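Local coordinates for protein farnesyltransferase, putative (Trypanosoma cruzi, PDB 3WCA) that probably condenses two farnesyl diphosphate molecules into squalene, using magnesium and a nicotinamide cofactor, at the start of lanosterol biosynthesis, at residues Ala345-Asp348 against Arg349-Leu353. The protein carries 1 engineered substitution. Numbering follows the deposited sequence.
Sequences ACYD and RIEHL
Cys346 and Ile350 meet one helical turn apart through both backbone and side chain, and Tyr347 and Glu351 repeat that spacing on the next residue pair. The backbone evidence is two i to i+4 hydrogen bonds. Ile350 N donates to Cys346 O at 2.8 Å with a nearly straight N-H...O angle of 166°. The following bond, from Glu351 N to Tyr347 O, is longer at 3.2 Å and more bent, and its donor stands above the carbonyl plane.

Apolar contact accompanies the first bond. Cys346 SG lies 3.7 Å from Ile350 CG1, and Cys346 CB is equally near the same methylene, so CG1 sits against the CB-SG bond. A chi1 of 70° sets SG between the backbone N and the carbonyl carbon of its own residue. Both side chains are buried: Ala255 of helix 243-258 and Met340 border Ile350, while Asn251 and Phe295 border Cys346.

The third kind of contact places a carboxylate oxygen over an aromatic face, with no bond implied. With its chain extended past CG, Glu351 brings OE2 over one side of the Tyr347 ring, toward the rim, 3.8 Å from Tyr347 CZ. The carboxylate and ring planes are inclined by 52°, so the two groups are not stacked flat. The Tyr347 side chain also touches Met340 and Ala342. Asp348 OD1 and Glu351 OE2 are not in contact, at 6.0 Å, and any repulsion, if both carboxylates are ionised, acts over that gap.

Away from the magnesium and substrate sites, this stretch lies in the N-terminal part of helix 347-362, the last helix of an all-helical squalene synthase chain, where consecutive i to i+4 bonds run and the buried side rests against helix 243-258.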
ATOM      1  N   ALA A 345     -24.389  13.609   0.211  1.00 86.14           N
ATOM      2  CA  ALA A 345     -24.414  13.413   1.659  1.00 85.81           C
ATOM      3  C   ALA A 345     -23.009  13.376   2.250  1.00 85.27           C
ATOM      4  O   ALA A 345     -22.814  12.922   3.380  1.00 85.05           O
ATOM      5  CB  ALA A 345     -25.152  12.121   1.996  1.00 85.80           C
ATOM      6  N   CYS A 346     -22.036  13.859   1.482  1.00 84.66           N
ATOM      7  CA  CYS A 346     -20.646  13.882   1.924  1.00 83.68           C
ATOM      8  C   CYS A 346     -20.065  15.297   1.904  1.00 83.40           C
ATOM      9  O   CYS A 346     -19.199  15.627   2.715  1.00 83.07           O
ATOM     10  CB  CYS A 346     -19.795  12.974   1.031  1.00 82.82           C
ATOM     11  SG  CYS A 346     -19.554  13.588  -0.657  1.00 80.82           S
ATOM     12  N   TYR A 347     -20.552  16.121   0.976  1.00 82.85           N
ATOM     13  CA  TYR A 347     -20.084  17.498   0.818  1.00 82.47           C
ATOM     14  C   TYR A 347     -19.584  18.122   2.115  1.00 80.50           C
ATOM     15  O   TYR A 347     -18.587  18.844   2.123  1.00 80.95           O
ATOM     16  CB  TYR A 347     -21.197  18.372   0.232  1.00 84.82           C
ATOM     17  CG  TYR A 347     -20.724  19.754  -0.166  1.00 87.05           C
ATOM     18  CD1 TYR A 347     -19.679  19.916  -1.075  1.00 87.48           C
ATOM     19  CD2 TYR A 347     -21.318  20.899   0.365  1.00 88.60           C
ATOM     20  CE1 TYR A 347     -19.233  21.179  -1.448  1.00 88.96           C
ATOM     21  CE2 TYR A 347     -20.881  22.174  -0.002  1.00 89.83           C
ATOM     22  CZ  TYR A 347     -19.838  22.304  -0.909  1.00 89.96           C
ATOM     23  OH  TYR A 347     -19.396  23.555  -1.274  1.00 90.81           O
ATOM     24  N   ASP A 348     -20.285  17.841   3.206  1.00 78.31           N
ATOM     25  CA  ASP A 348     -19.919  18.360   4.517  1.00 75.91           C
ATOM     26  C   ASP A 348     -18.650  17.695   5.037  1.00 72.76           C
ATOM     27  O   ASP A 348     -17.671  18.366   5.367  1.00 71.14           O
ATOM     28  CB  ASP A 348     -21.063  18.122   5.511  1.00 77.09           C
ATOM     29  CG  ASP A 348     -22.187  19.128   5.363  1.00 78.54           C
ATOM     30  OD1 ASP A 348     -22.560  19.447   4.212  1.00 78.88           O
ATOM     31  OD2 ASP A 348     -22.701  19.592   6.403  1.00 78.82           O
ATOM     32  N   ARG A 349     -18.684  16.368   5.107  1.00 69.99           N
ATOM     33  CA  ARG A 349     -17.559  15.590   5.602  1.00 67.00           C
ATOM     34  C   ARG A 349     -16.323  15.697   4.712  1.00 63.90           C
ATOM     35  O   ARG A 349     -15.195  15.679   5.201  1.00 64.57           O
ATOM     36  CB  ARG A 349     -17.965  14.119   5.750  1.00 68.12           C
ATOM     37  CG  ARG A 349     -16.876  13.227   6.332  1.00 68.85           C
ATOM     38  CD  ARG A 349     -16.652  13.493   7.813  1.00 70.48           C
ATOM     39  NE  ARG A 349     -15.311  13.097   8.242  1.00 69.46           N
ATOM     40  CZ  ARG A 349     -14.881  13.150   9.499  1.00 69.42           C
ATOM     41  NH1 ARG A 349     -15.690  13.577  10.461  1.00 69.67           N
ATOM     42  NH2 ARG A 349     -13.638  12.792   9.791  1.00 68.68           N
ATOM     43  N   ILE A 350     -16.523  15.812   3.407  1.00 59.25           N
ATOM     44  CA  ILE A 350     -15.384  15.902   2.506  1.00 55.13           C
ATOM     45  C   ILE A 350     -14.722  17.267   2.561  1.00 53.74           C
ATOM     46  O   ILE A 350     -13.497  17.369   2.516  1.00 52.89           O
ATOM     47  CB  ILE A 350     -15.798  15.598   1.047  1.00 53.82           C
ATOM     48  CG1 ILE A 350     -16.233  14.136   0.931  1.00 52.34           C
ATOM     49  CG2 ILE A 350     -14.650  15.890   0.094  1.00 52.15           C
ATOM     50  CD1 ILE A 350     -15.143  13.135   1.275  1.00 50.92           C
ATOM     51  N   GLU A 351     -15.531  18.314   2.681  1.00 51.38           N
ATOM     52  CA  GLU A 351     -15.006  19.669   2.705  1.00 50.66           C
ATOM     53  C   GLU A 351     -13.972  19.961   3.787  1.00 48.08           C
ATOM     54  O   GLU A 351     -12.918  20.517   3.487  1.00 45.42           O
ATOM     55  CB  GLU A 351     -16.150  20.686   2.791  1.00 54.19           C
ATOM     56  CG  GLU A 351     -15.663  22.131   2.793  1.00 60.60           C
ATOM     57  CD  GLU A 351     -16.774  23.141   2.571  1.00 64.46           C
ATOM     58  OE1 GLU A 351     -16.483  24.357   2.620  1.00 66.05           O
ATOM     59  OE2 GLU A 351     -17.932  22.723   2.345  1.00 67.44           O
ATOM     60  N   HIS A 352     -14.252  19.606   5.037  1.00 46.89           N
ATOM     61  CA  HIS A 352     -13.280  19.882   6.091  1.00 46.10           C
ATOM     62  C   HIS A 352     -12.060  18.988   5.937  1.00 44.26           C
ATOM     63  O   HIS A 352     -10.966  19.350   6.357  1.00 48.23           O
ATOM     64  CB  HIS A 352     -13.887  19.687   7.483  1.00 48.32           C
ATOM     65  CG  HIS A 352     -14.032  18.255   7.888  1.00 51.52           C
ATOM     66  ND1 HIS A 352     -13.343  17.709   8.950  1.00 52.37           N
ATOM     67  CD2 HIS A 352     -14.774  17.252   7.364  1.00 52.87           C
ATOM     68  CE1 HIS A 352     -13.655  16.430   9.063  1.00 54.10           C
ATOM     69  NE2 HIS A 352     -14.520  16.127   8.112  1.00 54.68           N
ATOM     70  N   LEU A 353     -12.242  17.819   5.337  1.00 40.03           N
ATOM     71  CA  LEU A 353     -11.119  16.916   5.129  1.00 37.69           C
ATOM     72  C   LEU A 353     -10.203  17.476   4.048  1.00 37.53           C
ATOM     73  O   LEU A 353      -8.984  17.343   4.133  1.00 35.88           O
ATOM     74  CB  LEU A 353     -11.621  15.530   4.743  1.00 35.53           C
ATOM     75  CG  LEU A 353     -12.253  14.763   5.904  1.00 34.35           C
ATOM     76  CD1 LEU A 353     -12.991  13.554   5.381  1.00 33.07           C
ATOM     77  CD2 LEU A 353     -11.171  14.357   6.882  1.00 33.57           C
TER